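Local coordinates for Anapc5 protein (Xenopus laevis, PDB 5BPZ) that is a subunit, probably with a scaffolding role, of the anaphase-promoting complex (APC/C), the cell-cycle ubiquitin ligase, represented here by its all-helical N-terminal domain, at residues Y33-L38 with K104-F109; L38-E43 with L63-G68. All blocks are in the same frame, centred on the assembly; numbering follows the deposited sequence.

Helix 32-46 runs through the middle of this all-helical domain, and the two contacts illustrate how one helix can serve partners distant from and near to it in sequence. Contact 1 joins its first turns to helix 103-114, and contact 2 joins its next turns to the end of helix 52-67, nested within the chain loop that contact 1 closes. Both are buried and apolar, and the centres of the two contacts lie about 12 Å apart. An aromatic edge and a thioether do the work in contact 1, whereas contact 2 uses leucine methyls alone. The two meet directly: Tyr33 OH probably hydrogen-bonds Leu65 O at 2.7 Å, and Val37 CG1 packs on Leu66 CD1.

Contact 1. Residues Y33-L38 with K104-F109; sequences YKISVL and KDMEQF
Met106 is the first residue of 104-109 to meet helix 32-46, and it does so through sulfur. Its CG stands anti to the backbone N (chi1 -171°) and the chain stays extended through chi2, which carries SD out to Ile35 before the bend at chi3 turns the terminal methyl. SD lies 3.9 Å from Ile35 CD1, and the two side chains cross at about a right angle: the terminal methyl of Ile35 meets the sulfur within the Met106 chain. Their CA atoms, Ile35 CA and Met106 CA, are the nearest CA pair across the segments, 9.0 Å apart.

One turn further on, Phe109 makes the second bridge to helix 32-46. A chi1 of 167°, which swings CG away from the backbone N, sends the ring toward that helix, where it presents its outer rim. CZ is 3.7 Å from Leu38 CB, which lies near the ring plane, and the carbonyl carbon of Leu38 is also met at the edge, in the plane. The adjacent CE2 comes within 4.1 Å of Ile35 O, an oblique approach, and more loosely within 4.4 Å of Ile35 CG2. The ring thus ends against backbone as well as side chain, at Ile35 and Leu38, three residues apart on the helix.

Such long side chains suit the spacing: the axes of the two short segments pass 12.3 Å apart and cross at 51°, and 180 Å² is buried between them. Other helices complete the packing. Met98 of helix 85-99 touches both Ile35 and Met106, while Arg94 of the same helix meets Phe109. Helix 146-164 contributes Leu152 against Ile35 and Tyr153 against Met106, and Phe133 of helix 129-142 packs on Leu38, making this a shared junction in the helical core.

Contact 2. Residues L38-E43 with L63-G68; sequences LVLLSE and LPLLQG
Leu40 sets one of its methyls against a methyl of Leu65: CD2 lies 3.8 Å from Leu65 CD1, and the two side chains cross at about a right angle. In both, CB points toward the other segment, but the branches then part company. CG is anti to the backbone N in Leu40 (chi1 168°) and beside it in Leu65 (chi1 -67°), and with these different torsions the two side chains meet crosswise, CD2 against CD1.

Next to this pair, Leu41 CD1 approaches Leu66 CD1 at a looser 4.3 Å. The CB of Leu66 does not head for helix 32-46, yet the end of its side chain comes closer. Two methyl pairs side by side therefore make up the whole contact, which buries 126 Å² over a backbone separation of 10.0 Å between Leu40 CA and Leu65 CA.

The helix that presents Leu65 and Leu66 is near its end. It is kinked around Pro64, and Gly68 is the first residue to leave helical geometry, although its N still bonds Pro64 O at 2.8 Å.

The leucines form part of a wider apolar layer. Ile62, earlier in helix 52-67, touches both Leu40 and Leu41; helix 85-99 packs on Leu40 through Val87, and helix 129-142 reaches Leu66 through Phe133.

Contact 1. Residues Y33-L38 with K104-F109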
loop_
_atom_site.group_PDB
_atom_site.type_symbol
_atom_site.label_atom_id
_atom_site.label_comp_id
_atom_site.label_asym_id
_atom_site.label_seq_id
_atom_site.Cartn_x
_atom_site.Cartn_y
_atom_site.Cartn_z
ATOM N N TYR A 33 -5.399 4.163 2.892
ATOM C CA TYR A 33 -4.383 4.870 2.100
ATOM C C TYR A 33 -2.980 4.325 2.439
ATOM O O TYR A 33 -2.174 4.089 1.532
ATOM C CB TYR A 33 -4.425 6.395 2.344
ATOM C CG TYR A 33 -3.191 7.103 1.826
ATOM C CD1 TYR A 33 -3.016 7.332 0.463
ATOM C CD2 TYR A 33 -2.171 7.490 2.690
ATOM C CE1 TYR A 33 -1.863 7.939 -0.023
ATOM C CE2 TYR A 33 -1.007 8.094 2.210
ATOM C CZ TYR A 33 -0.867 8.331 0.854
ATOM O OH TYR A 33 0.270 8.923 0.367
ATOM N N LYS A 34 -2.695 4.157 3.752
ATOM C CA LYS A 34 -1.409 3.661 4.260
ATOM C C LYS A 34 -1.153 2.236 3.766
ATOM O O LYS A 34 -0.020 1.925 3.417
ATOM C CB LYS A 34 -1.350 3.718 5.798
ATOM C CG LYS A 34 -1.419 5.127 6.387
ATOM C CD LYS A 34 -0.052 5.731 6.665
ATOM C CE LYS A 34 -0.075 6.715 7.815
ATOM N NZ LYS A 34 -0.837 7.951 7.496
ATOM N N ILE A 35 -2.217 1.398 3.691
ATOM C CA ILE A 35 -2.186 0.014 3.183
ATOM C C ILE A 35 -1.793 0.043 1.702
ATOM O O ILE A 35 -0.928 -0.722 1.264
ATOM C CB ILE A 35 -3.558 -0.686 3.416
ATOM C CG1 ILE A 35 -3.784 -0.967 4.926
ATOM C CG2 ILE A 35 -3.678 -1.976 2.596
ATOM C CD1 ILE A 35 -5.288 -1.351 5.322
ATOM N N SER A 36 -2.398 0.971 0.956
ATOM C CA SER A 36 -2.148 1.190 -0.468
ATOM C C SER A 36 -0.690 1.603 -0.728
ATOM O O SER A 36 -0.089 1.181 -1.715
ATOM C CB SER A 36 -3.137 2.218 -0.999
ATOM O OG SER A 36 -4.460 1.770 -0.748
ATOM N N VAL A 37 -0.104 2.368 0.199
ATOM C CA VAL A 37 1.304 2.779 0.143
ATOM C C VAL A 37 2.209 1.551 0.392
ATOM O O VAL A 37 3.202 1.370 -0.312
ATOM C CB VAL A 37 1.606 3.973 1.078
ATOM C CG1 VAL A 37 3.102 4.272 1.124
ATOM C CG2 VAL A 37 0.835 5.213 0.623
ATOM N N LEU A 38 1.816 0.680 1.338
ATOM C CA LEU A 38 2.525 -0.572 1.622
ATOM C C LEU A 38 2.497 -1.470 0.388
ATOM O O LEU A 38 3.529 -2.020 0.031
ATOM C CB LEU A 38 1.926 -1.302 2.844
ATOM C CG LEU A 38 2.076 -0.616 4.205
ATOM C CD1 LEU A 38 1.239 -1.323 5.252
ATOM C CD2 LEU A 38 3.560 -0.546 4.660
ATOM N N LYS A 104 -9.244 -12.168 5.827
ATOM C CA LYS A 104 -8.014 -12.976 5.782
ATOM C C LYS A 104 -7.001 -12.494 4.729
ATOM O O LYS A 104 -5.799 -12.611 4.955
ATOM C CB LYS A 104 -8.325 -14.479 5.600
ATOM C CG LYS A 104 -9.085 -14.841 4.319
ATOM C CD LYS A 104 -9.209 -16.346 4.128
ATOM C CE LYS A 104 -9.954 -16.710 2.865
ATOM N NZ LYS A 104 -9.109 -16.558 1.650
ATOM N N ASP A 105 -7.494 -11.948 3.595
ATOM C CA ASP A 105 -6.662 -11.450 2.500
ATOM C C ASP A 105 -5.863 -10.213 2.890
ATOM O O ASP A 105 -4.736 -10.052 2.420
ATOM C CB ASP A 105 -7.492 -11.231 1.227
ATOM C CG ASP A 105 -8.050 -12.526 0.664
ATOM O OD1 ASP A 105 -7.249 -13.445 0.372
ATOM O OD2 ASP A 105 -9.284 -12.630 0.530
ATOM N N MET A 106 -6.427 -9.364 3.781
ATOM C CA MET A 106 -5.745 -8.182 4.305
ATOM C C MET A 106 -4.692 -8.630 5.326
ATOM O O MET A 106 -3.567 -8.145 5.277
ATOM C CB MET A 106 -6.744 -7.187 4.926
ATOM C CG MET A 106 -6.116 -5.841 5.284
ATOM S SD MET A 106 -7.182 -4.702 6.203
ATOM C CE MET A 106 -7.357 -5.616 7.794
ATOM N N GLU A 107 -5.050 -9.591 6.212
ATOM C CA GLU A 107 -4.175 -10.177 7.241
ATOM C C GLU A 107 -2.980 -10.901 6.603
ATOM O O GLU A 107 -1.861 -10.803 7.114
ATOM C CB GLU A 107 -4.958 -11.154 8.141
ATOM C CG GLU A 107 -6.198 -10.560 8.795
ATOM C CD GLU A 107 -6.980 -11.516 9.672
ATOM O OE1 GLU A 107 -7.419 -12.573 9.165
ATOM O OE2 GLU A 107 -7.189 -11.187 10.862
ATOM N N GLN A 108 -3.224 -11.620 5.487
ATOM C CA GLN A 108 -2.205 -12.345 4.727
ATOM C C GLN A 108 -1.241 -11.367 4.045
ATOM O O GLN A 108 -0.062 -11.684 3.915
ATOM C CB GLN A 108 -2.856 -13.279 3.699
ATOM C CG GLN A 108 -1.909 -14.322 3.108
ATOM C CD GLN A 108 -2.551 -15.131 2.007
ATOM O OE1 GLN A 108 -3.593 -14.761 1.446
ATOM N NE2 GLN A 108 -1.932 -16.250 1.662
ATOM N N PHE A 109 -1.736 -10.187 3.615
ATOM C CA PHE A 109 -0.884 -9.157 3.008
ATOM C C PHE A 109 0.124 -8.649 4.046
ATOM O O PHE A 109 1.302 -8.490 3.725
ATOM C CB PHE A 109 -1.704 -7.987 2.413
ATOM C CG PHE A 109 -0.851 -6.773 2.077
ATOM C CD1 PHE A 109 0.035 -6.799 1.004
ATOM C CD2 PHE A 109 -0.881 -5.638 2.880
ATOM C CE1 PHE A 109 0.857 -5.702 0.727
ATOM C CE2 PHE A 109 -0.062 -4.538 2.597
ATOM C CZ PHE A 109 0.803 -4.580 1.522
#

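Contact 2. Residues L38-E43 with L63-G68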
loop_
_atom_site.group_PDB
_atom_site.type_symbol
_atom_site.label_atom_id
_atom_site.label_comp_id
_atom_site.label_asym_id
_atom_site.label_seq_id
_atom_site.Cartn_x
_atom_site.Cartn_y
_atom_site.Cartn_z
ATOM N N LEU A 38 1.816 0.680 1.338
ATOM C CA LEU A 38 2.525 -0.572 1.622
ATOM C C LEU A 38 2.497 -1.470 0.388
ATOM O O LEU A 38 3.529 -2.020 0.031
ATOM C CB LEU A 38 1.926 -1.302 2.844
ATOM C CG LEU A 38 2.076 -0.616 4.205
ATOM C CD1 LEU A 38 1.239 -1.323 5.252
ATOM C CD2 LEU A 38 3.560 -0.546 4.660
ATOM N N VAL A 39 1.326 -1.577 -0.288
ATOM C CA VAL A 39 1.115 -2.337 -1.537
ATOM C C VAL A 39 2.068 -1.756 -2.606
ATOM O O VAL A 39 2.748 -2.514 -3.300
ATOM C CB VAL A 39 -0.375 -2.283 -1.998
ATOM C CG1 VAL A 39 -0.537 -2.733 -3.448
ATOM C CG2 VAL A 39 -1.275 -3.105 -1.073
ATOM N N LEU A 40 2.125 -0.414 -2.711
ATOM C CA LEU A 40 3.016 0.261 -3.641
ATOM C C LEU A 40 4.489 -0.061 -3.345
ATOM O O LEU A 40 5.235 -0.382 -4.274
ATOM C CB LEU A 40 2.759 1.771 -3.652
ATOM C CG LEU A 40 3.788 2.651 -4.364
ATOM C CD1 LEU A 40 3.830 2.368 -5.860
ATOM C CD2 LEU A 40 3.510 4.099 -4.107
ATOM N N LEU A 41 4.889 -0.014 -2.065
ATOM C CA LEU A 41 6.265 -0.329 -1.680
ATOM C C LEU A 41 6.593 -1.777 -2.015
ATOM O O LEU A 41 7.650 -2.045 -2.580
ATOM C CB LEU A 41 6.527 -0.026 -0.198
ATOM C CG LEU A 41 6.587 1.460 0.175
ATOM C CD1 LEU A 41 6.458 1.640 1.698
ATOM C CD2 LEU A 41 7.867 2.114 -0.349
ATOM N N SER A 42 5.645 -2.689 -1.769
ATOM C CA SER A 42 5.806 -4.109 -2.085
ATOM C C SER A 42 5.964 -4.332 -3.602
ATOM O O SER A 42 6.909 -5.008 -4.025
ATOM C CB SER A 42 4.631 -4.908 -1.544
ATOM O OG SER A 42 4.773 -6.285 -1.837
ATOM N N GLU A 43 5.053 -3.735 -4.410
ATOM C CA GLU A 43 5.063 -3.830 -5.866
ATOM C C GLU A 43 6.302 -3.206 -6.485
ATOM O O GLU A 43 6.790 -3.700 -7.503
ATOM C CB GLU A 43 3.777 -3.252 -6.480
ATOM C CG GLU A 43 2.536 -4.102 -6.207
ATOM C CD GLU A 43 2.673 -5.583 -6.507
ATOM O OE1 GLU A 43 3.065 -5.928 -7.646
ATOM O OE2 GLU A 43 2.428 -6.399 -5.587
ATOM N N LEU A 63 9.050 8.977 -1.391
ATOM C CA LEU A 63 9.091 9.418 0.014
ATOM C C LEU A 63 7.957 10.392 0.454
ATOM O O LEU A 63 7.397 10.118 1.518
ATOM C CB LEU A 63 10.466 9.983 0.414
ATOM C CG LEU A 63 11.630 8.971 0.459
ATOM C CD1 LEU A 63 12.857 9.584 1.088
ATOM C CD2 LEU A 63 11.247 7.682 1.205
ATOM N N PRO A 64 7.543 11.458 -0.304
ATOM C CA PRO A 64 6.421 12.309 0.167
ATOM C C PRO A 64 5.080 11.595 0.414
ATOM O O PRO A 64 4.261 12.120 1.160
ATOM C CB PRO A 64 6.288 13.360 -0.942
ATOM C CG PRO A 64 7.623 13.388 -1.600
ATOM C CD PRO A 64 8.073 11.970 -1.586
ATOM N N LEU A 65 4.851 10.422 -0.209
ATOM C CA LEU A 65 3.638 9.616 -0.037
ATOM C C LEU A 65 3.586 8.964 1.355
ATOM O O LEU A 65 2.502 8.740 1.895
ATOM C CB LEU A 65 3.531 8.532 -1.117
ATOM C CG LEU A 65 3.305 8.996 -2.562
ATOM C CD1 LEU A 65 3.314 7.812 -3.520
ATOM C CD2 LEU A 65 1.988 9.785 -2.716
ATOM N N LEU A 66 4.765 8.662 1.920
ATOM C CA LEU A 66 4.941 8.024 3.220
ATOM C C LEU A 66 4.802 9.052 4.340
ATOM O O LEU A 66 4.366 8.721 5.443
ATOM C CB LEU A 66 6.345 7.392 3.274
ATOM C CG LEU A 66 6.537 5.975 2.713
ATOM C CD1 LEU A 66 6.357 5.912 1.194
ATOM C CD2 LEU A 66 7.923 5.485 3.020
ATOM N N GLN A 67 5.168 10.300 4.038
ATOM C CA GLN A 67 5.185 11.430 4.963
ATOM C C GLN A 67 3.940 12.334 4.907
ATOM O O GLN A 67 3.625 12.998 5.894
ATOM C CB GLN A 67 6.461 12.263 4.722
ATOM C CG GLN A 67 7.755 11.478 4.946
ATOM C CD GLN A 67 8.976 12.212 4.453
ATOM O OE1 GLN A 67 9.477 11.962 3.350
ATOM N NE2 GLN A 67 9.503 13.112 5.274
ATOM N N GLY A 68 3.269 12.366 3.761
ATOM C CA GLY A 68 2.121 13.234 3.522
ATOM C C GLY A 68 0.794 12.796 4.113
ATOM O O GLY A 68 0.714 11.756 4.778
#